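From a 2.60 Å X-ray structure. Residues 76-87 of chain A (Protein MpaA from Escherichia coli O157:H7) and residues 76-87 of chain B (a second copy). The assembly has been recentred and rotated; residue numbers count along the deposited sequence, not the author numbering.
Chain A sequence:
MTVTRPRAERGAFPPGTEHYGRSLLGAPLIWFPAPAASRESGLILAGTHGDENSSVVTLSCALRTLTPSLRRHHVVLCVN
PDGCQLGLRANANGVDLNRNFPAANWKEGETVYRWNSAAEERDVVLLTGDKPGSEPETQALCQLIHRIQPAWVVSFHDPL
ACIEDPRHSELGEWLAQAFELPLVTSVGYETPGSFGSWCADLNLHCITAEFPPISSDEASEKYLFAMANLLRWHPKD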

ATOM      1  N   VAL A  76      10.435   3.234 -10.268  1.00 40.46           N
ATOM      2  CA  VAL A  76       9.360   2.252 -10.115  1.00 44.56           C
ATOM      3  C   VAL A  76       8.742   2.344  -8.708  1.00 41.81           C
ATOM      4  O   VAL A  76       9.372   1.974  -7.715  1.00 44.17           O
ATOM      5  CB  VAL A  76       9.883   0.812 -10.341  1.00 47.20           C
ATOM      6  CG1 VAL A  76       8.821  -0.230  -9.954  1.00 38.84           C
ATOM      7  CG2 VAL A  76      10.374   0.640 -11.765  1.00 38.67           C
ATOM      8  N   LEU A  77       7.515   2.843  -8.615  1.00 44.24           N
ATOM      9  CA  LEU A  77       6.862   3.004  -7.311  1.00 38.86           C
ATOM     10  C   LEU A  77       6.494   1.672  -6.667  1.00 42.70           C
ATOM     11  O   LEU A  77       6.626   1.514  -5.453  1.00 45.75           O
ATOM     12  CB  LEU A  77       5.608   3.861  -7.437  1.00 38.13           C
ATOM     13  CG  LEU A  77       5.862   5.326  -7.762  1.00 43.01           C
ATOM     14  CD1 LEU A  77       4.566   6.051  -8.008  1.00 45.44           C
ATOM     15  CD2 LEU A  77       6.597   5.937  -6.610  1.00 45.86           C
ATOM     16  N   CYS A  78       6.035   0.711  -7.462  1.00 39.35           N
ATOM     17  CA  CYS A  78       5.554  -0.533  -6.884  1.00 38.51           C
ATOM     18  C   CYS A  78       5.922  -1.761  -7.730  1.00 41.06           C
ATOM     19  O   CYS A  78       5.325  -2.031  -8.780  1.00 38.70           O
ATOM     20  CB  CYS A  78       4.039  -0.442  -6.674  1.00 39.96           C
ATOM     21  SG  CYS A  78       3.363  -1.662  -5.564  1.00 43.49           S
ATOM     22  N   VAL A  79       6.927  -2.498  -7.262  1.00 39.75           N
ATOM     23  CA  VAL A  79       7.378  -3.703  -7.944  1.00 37.96           C
ATOM     24  C   VAL A  79       6.269  -4.767  -7.907  1.00 44.20           C
ATOM     25  O   VAL A  79       6.062  -5.500  -8.877  1.00 43.31           O
ATOM     26  CB  VAL A  79       8.689  -4.242  -7.307  1.00 40.08           C
ATOM     27  CG1 VAL A  79       8.988  -5.648  -7.773  1.00 42.30           C
ATOM     28  CG2 VAL A  79       9.876  -3.326  -7.623  1.00 39.16           C
ATOM     29  N   ASN A  80       5.513  -4.783  -6.806  1.00 42.52           N
ATOM     30  CA  ASN A  80       4.545  -5.838  -6.499  1.00 35.86           C
ATOM     31  C   ASN A  80       3.134  -5.304  -6.289  1.00 38.85           C
ATOM     32  O   ASN A  80       2.623  -5.360  -5.192  1.00 38.08           O
ATOM     33  CB  ASN A  80       5.032  -6.576  -5.249  1.00 38.08           C
ATOM     34  CG  ASN A  80       4.143  -7.726  -4.830  1.00 37.60           C
ATOM     35  OD1 ASN A  80       3.277  -8.176  -5.578  1.00 43.97           O
ATOM     36  ND2 ASN A  80       4.376  -8.228  -3.623  1.00 34.23           N
ATOM     37  N   PRO A  81       2.490  -4.786  -7.344  1.00 42.28           N
ATOM     38  CA  PRO A  81       1.193  -4.113  -7.164  1.00 37.03           C
ATOM     39  C   PRO A  81       0.040  -5.009  -6.686  1.00 40.24           C
ATOM     40  O   PRO A  81      -0.977  -4.470  -6.211  1.00 38.76           O
ATOM     41  CB  PRO A  81       0.892  -3.552  -8.561  1.00 37.96           C
ATOM     42  CG  PRO A  81       1.767  -4.278  -9.489  1.00 36.47           C
ATOM     43  CD  PRO A  81       2.968  -4.714  -8.732  1.00 37.20           C
ATOM     44  N   ASP A  82       0.181  -6.330  -6.817  1.00 43.06           N
ATOM     45  CA  ASP A  82      -0.791  -7.276  -6.237  1.00 43.65           C
ATOM     46  C   ASP A  82      -0.538  -7.428  -4.734  1.00 39.55           C
ATOM     47  O   ASP A  82      -1.466  -7.616  -3.958  1.00 36.98           O
ATOM     48  CB  ASP A  82      -0.724  -8.664  -6.903  1.00 41.56           C
ATOM     49  CG  ASP A  82      -1.173  -8.658  -8.350  1.00 40.68           C
ATOM     50  OD1 ASP A  82      -1.807  -7.681  -8.804  1.00 37.11           O
ATOM     51  OD2 ASP A  82      -0.892  -9.658  -9.036  1.00 44.04           O
ATOM     52  N   GLY A  83       0.738  -7.380  -4.352  1.00 38.58           N
ATOM     53  CA  GLY A  83       1.140  -7.336  -2.958  1.00 36.03           C
ATOM     54  C   GLY A  83       0.533  -6.141  -2.240  1.00 40.52           C
ATOM     55  O   GLY A  83      -0.222  -6.345  -1.276  1.00 38.15           O
ATOM     56  N   CYS A  84       0.845  -4.918  -2.706  1.00 36.47           N
ATOM     57  CA  CYS A  84       0.359  -3.673  -2.089  1.00 38.29           C
ATOM     58  C   CYS A  84      -1.189  -3.698  -1.886  1.00 41.75           C
ATOM     59  O   CYS A  84      -1.686  -3.310  -0.822  1.00 41.70           O
ATOM     60  CB  CYS A  84       0.736  -2.408  -2.912  1.00 28.88           C
ATOM     61  SG  CYS A  84       2.169  -2.423  -4.045  1.00 67.38           S
ATOM     62  N   GLN A  85      -1.933  -4.138  -2.904  1.00 36.30           N
ATOM     63  CA  GLN A  85      -3.404  -4.145  -2.854  1.00 36.14           C
ATOM     64  C   GLN A  85      -3.933  -5.136  -1.815  1.00 35.55           C
ATOM     65  O   GLN A  85      -4.958  -4.891  -1.178  1.00 36.69           O
ATOM     66  CB  GLN A  85      -3.994  -4.446  -4.248  1.00 29.43           C
ATOM     67  CG  GLN A  85      -4.992  -5.548  -4.248  1.00 34.56           C
ATOM     68  CD  GLN A  85      -5.949  -5.523  -5.410  1.00 35.00           C
ATOM     69  OE1 GLN A  85      -5.561  -5.454  -6.560  1.00 37.97           O
ATOM     70  NE2 GLN A  85      -7.235  -5.582  -5.095  1.00 42.60           N
ATOM     71  N   LEU A  86      -3.205  -6.237  -1.642  1.00 36.43           N
ATOM     72  CA  LEU A  86      -3.540  -7.273  -0.677  1.00 37.28           C
ATOM     73  C   LEU A  86      -2.889  -7.062   0.703  1.00 39.34           C
ATOM     74  O   LEU A  86      -3.002  -7.933   1.558  1.00 38.05           O
ATOM     75  CB  LEU A  86      -3.138  -8.655  -1.222  1.00 34.24           C
ATOM     76  CG  LEU A  86      -3.857  -9.203  -2.459  1.00 36.63           C
ATOM     77  CD1 LEU A  86      -3.111 -10.390  -3.065  1.00 30.09           C
ATOM     78  CD2 LEU A  86      -5.302  -9.595  -2.100  1.00 41.40           C
ATOM     79  N   GLY A  87      -2.204  -5.934   0.924  1.00 37.89           N
ATOM     80  CA  GLY A  87      -1.540  -5.676   2.201  1.00 37.64           C
ATOM     81  C   GLY A  87      -0.616  -6.802   2.651  1.00 36.79           C
ATOM     82  O   GLY A  87      -0.299  -6.973   3.833  1.00 33.73           O
TER
ATOM     83  N   VAL B  76     -13.358  -6.236   2.049  1.00 43.01           N
ATOM     84  CA  VAL B  76     -12.570  -5.731   0.921  1.00 38.43           C
ATOM     85  C   VAL B  76     -11.336  -5.005   1.448  1.00 35.34           C
ATOM     86  O   VAL B  76     -11.462  -3.950   2.048  1.00 39.91           O
ATOM     87  CB  VAL B  76     -13.380  -4.768   0.035  1.00 41.36           C
ATOM     88  CG1 VAL B  76     -12.473  -4.073  -0.984  1.00 36.67           C
ATOM     89  CG2 VAL B  76     -14.536  -5.503  -0.645  1.00 37.73           C
ATOM     90  N   LEU B  77     -10.156  -5.581   1.242  1.00 33.46           N
ATOM     91  CA  LEU B  77      -8.898  -4.972   1.680  1.00 35.03           C
ATOM     92  C   LEU B  77      -8.598  -3.628   1.010  1.00 33.81           C
ATOM     93  O   LEU B  77      -8.136  -2.702   1.649  1.00 39.03           O
ATOM     94  CB  LEU B  77      -7.732  -5.927   1.430  1.00 32.71           C
ATOM     95  CG  LEU B  77      -7.882  -7.303   2.086  1.00 39.65           C
ATOM     96  CD1 LEU B  77      -6.679  -8.183   1.757  1.00 41.33           C
ATOM     97  CD2 LEU B  77      -8.028  -7.162   3.591  1.00 41.06           C
ATOM     98  N   CYS B  78      -8.872  -3.523  -0.275  1.00 32.07           N
ATOM     99  CA  CYS B  78      -8.479  -2.358  -1.027  1.00 35.32           C
ATOM    100  C   CYS B  78      -9.520  -2.009  -2.074  1.00 37.45           C
ATOM    101  O   CYS B  78      -9.699  -2.740  -3.050  1.00 37.62           O
ATOM    102  CB  CYS B  78      -7.115  -2.584  -1.695  1.00 37.98           C
ATOM    103  SG  CYS B  78      -6.516  -1.109  -2.515  1.00 43.58           S
ATOM    104  N   VAL B  79     -10.205  -0.892  -1.869  1.00 36.70           N
ATOM    105  CA  VAL B  79     -11.228  -0.451  -2.798  1.00 41.72           C
ATOM    106  C   VAL B  79     -10.560   0.122  -4.056  1.00 41.09           C
ATOM    107  O   VAL B  79     -11.061  -0.002  -5.178  1.00 42.81           O
ATOM    108  CB  VAL B  79     -12.159   0.582  -2.120  1.00 41.68           C
ATOM    109  CG1 VAL B  79     -13.017   1.313  -3.136  1.00 38.16           C
ATOM    110  CG2 VAL B  79     -13.031  -0.119  -1.080  1.00 41.05           C
ATOM    111  N   ASN B  80      -9.389   0.705  -3.853  1.00 41.41           N
ATOM    112  CA  ASN B  80      -8.716   1.501  -4.867  1.00 42.04           C
ATOM    113  C   ASN B  80      -7.302   0.959  -5.092  1.00 39.64           C
ATOM    114  O   ASN B  80      -6.344   1.491  -4.552  1.00 42.97           O
ATOM    115  CB  ASN B  80      -8.722   2.969  -4.411  1.00 41.71           C
ATOM    116  CG  ASN B  80      -7.944   3.895  -5.326  1.00 41.00           C
ATOM    117  OD1 ASN B  80      -7.652   3.568  -6.474  1.00 46.54           O
ATOM    118  ND2 ASN B  80      -7.630   5.076  -4.818  1.00 34.42           N
ATOM    119  N   PRO B  81      -7.175  -0.113  -5.892  1.00 40.71           N
ATOM    120  CA  PRO B  81      -5.896  -0.825  -6.034  1.00 40.69           C
ATOM    121  C   PRO B  81      -4.901  -0.123  -6.991  1.00 40.67           C
ATOM    122  O   PRO B  81      -3.678  -0.274  -6.870  1.00 41.72           O
ATOM    123  CB  PRO B  81      -6.331  -2.194  -6.567  1.00 36.72           C
ATOM    124  CG  PRO B  81      -7.579  -1.925  -7.319  1.00 40.33           C
ATOM    125  CD  PRO B  81      -8.202  -0.654  -6.798  1.00 39.53           C
ATOM    126  N   ASP B  82      -5.419   0.654  -7.929  1.00 39.18           N
ATOM    127  CA  ASP B  82      -4.552   1.455  -8.760  1.00 33.89           C
ATOM    128  C   ASP B  82      -3.927   2.531  -7.872  1.00 38.04           C
ATOM    129  O   ASP B  82      -2.711   2.530  -7.684  1.00 42.33           O
ATOM    130  CB  ASP B  82      -5.304   2.051  -9.963  1.00 33.95           C
ATOM    131  CG  ASP B  82      -5.826   0.963 -10.937  1.00 41.95           C
ATOM    132  OD1 ASP B  82      -5.372  -0.213 -10.857  1.00 34.86           O
ATOM    133  OD2 ASP B  82      -6.698   1.280 -11.783  1.00 41.05           O
ATOM    134  N   GLY B  83      -4.739   3.417  -7.298  1.00 37.92           N
ATOM    135  CA  GLY B  83      -4.230   4.429  -6.382  1.00 35.54           C
ATOM    136  C   GLY B  83      -3.286   3.809  -5.362  1.00 42.62           C
ATOM    137  O   GLY B  83      -2.291   4.410  -4.937  1.00 41.80           O
ATOM    138  N   CYS B  84      -3.571   2.562  -4.994  1.00 44.65           N
ATOM    139  CA  CYS B  84      -2.762   1.890  -3.991  1.00 42.35           C
ATOM    140  C   CYS B  84      -1.340   1.567  -4.484  1.00 39.99           C
ATOM    141  O   CYS B  84      -0.392   1.821  -3.746  1.00 43.58           O
ATOM    142  CB  CYS B  84      -3.450   0.613  -3.487  1.00 37.57           C
ATOM    143  SG  CYS B  84      -2.622  -0.069  -2.003  1.00 47.74           S
ATOM    144  N   GLN B  85      -1.167   1.013  -5.691  1.00 39.49           N
ATOM    145  CA  GLN B  85       0.219   0.777  -6.180  1.00 44.74           C
ATOM    146  C   GLN B  85       0.921   2.068  -6.593  1.00 37.47           C
ATOM    147  O   GLN B  85       2.147   2.113  -6.624  1.00 42.12           O
ATOM    148  CB  GLN B  85       0.289  -0.222  -7.350  1.00 33.53           C
ATOM    149  CG  GLN B  85      -0.411   0.190  -8.628  1.00 32.19           C
ATOM    150  CD  GLN B  85       0.155  -0.542  -9.818  1.00 35.09           C
ATOM    151  OE1 GLN B  85       1.369  -0.621  -9.964  1.00 51.49           O
ATOM    152  NE2 GLN B  85      -0.698  -1.096 -10.661  1.00 28.19           N
ATOM    153  N   LEU B  86       0.142   3.105  -6.900  1.00 37.06           N
ATOM    154  CA  LEU B  86       0.685   4.423  -7.230  1.00 42.03           C
ATOM    155  C   LEU B  86       0.943   5.267  -5.995  1.00 44.39           C
ATOM    156  O   LEU B  86       1.194   6.466  -6.103  1.00 45.97           O
ATOM    157  CB  LEU B  86      -0.262   5.175  -8.154  1.00 38.92           C
ATOM    158  CG  LEU B  86      -0.370   4.561  -9.545  1.00 41.79           C
ATOM    159  CD1 LEU B  86      -1.605   5.104 -10.238  1.00 41.58           C
ATOM    160  CD2 LEU B  86       0.911   4.806 -10.372  1.00 37.10           C
ATOM    161  N   GLY B  87       0.883   4.629  -4.831  1.00 45.82           N
ATOM    162  CA  GLY B  87       0.945   5.319  -3.556  1.00 43.84           C
ATOM    163  C   GLY B  87       0.206   6.643  -3.473  1.00 44.13           C
ATOM    164  O   GLY B  87       0.672   7.538  -2.780  1.00 49.36           O
TER
HETATM  165  O   HOH W   1       3.999  -1.533 -10.876  1.00 42.65           O

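Each copy of the stretch folds into one short helix, residues 81-85, entered through Asn A80 or Asn B80 and left at Leu A86 or Leu B86, the first residue to abandon helical phi/psi. The two helix axes approach to 8.7 Å, with 110° between their N-to-C directions, so the helices meet crosswise rather than side by side. The register is close to twofold: CA of Pro A81 lies 5.1 Å from CA of Gln B85, and CA of Gln A85 lies 5.2 Å from CA of Pro B81, while the CA atoms of Leu A77 and Leu B86, and likewise those of Leu A86 and Leu B77, are 6.3 Å apart. The start of each helix thus faces the end of the other.

Both helices are capped in the same way. Asn A80 OD1 accepts a weak hydrogen bond from Gly A83 N at 2.9 Å, and Asn B80 OD1 accepts from Gly B83 N at 3.0 Å, satisfying an amide of the first turn that has no earlier helical carbonyl to pair with. A side chain at either glycine would run into the cap: an ideal CB on Gly A83 would sit 2.1 Å from Asn A80 ND2, and one on Gly B83 2.4 Å from Asn B80 ND2. After the helix, Gly A87 and Gly B87 take positive phi, a conformation that favours glycine.

No direct hydrogen bond crosses between the stretches, which bury 537 Å² in all; the contact rests on close packing. The glutamines give up the most surface. Gln A85 OE1 lies 3.3 Å from Pro B81 CB, and Gln B85 OE1 the same 3.3 Å from Pro A81 CB, so each amide oxygen rests against the proline that opens the opposing helix. The backbone repeats the exchange: Gln A85 O comes within 3.2 Å of Cys B78 CB, and Gln B85 O within 3.2 Å of Cys A78 CB. One polar link is indirect, for water 1 donates to Cys A78 O at 2.5 Å and to Gln B85 OE1 at 2.9 Å. The NE2 atoms of both glutamines are hydrogen-bonded elsewhere in the structure.

The leucines flank this center. Leu A77 CD1 reaches to 3.9 Å from Leu B86 O, and Leu B77 CD1 to 3.7 Å from Leu A86 O; Leu B77 CD1 also makes an apolar contact with Leu A86 CD2 at 4.3 Å.

The cysteines break the symmetry. In chain A, Cys A78 SG and Cys A84 SG are joined at 2.1 Å in a disulfide that ties the segment before the helix to the helix itself, with Cys A84 chi1 at -24°, between wells. In chain B, Cys B78 SG and Cys B84 SG are about 4.1 Å apart and unbonded, and Cys B84 adopts chi1 t. Cys B84 SG packs across the contact, 3.6 Å from Cys A84 O and 4.2 Å from Cys A84 CB.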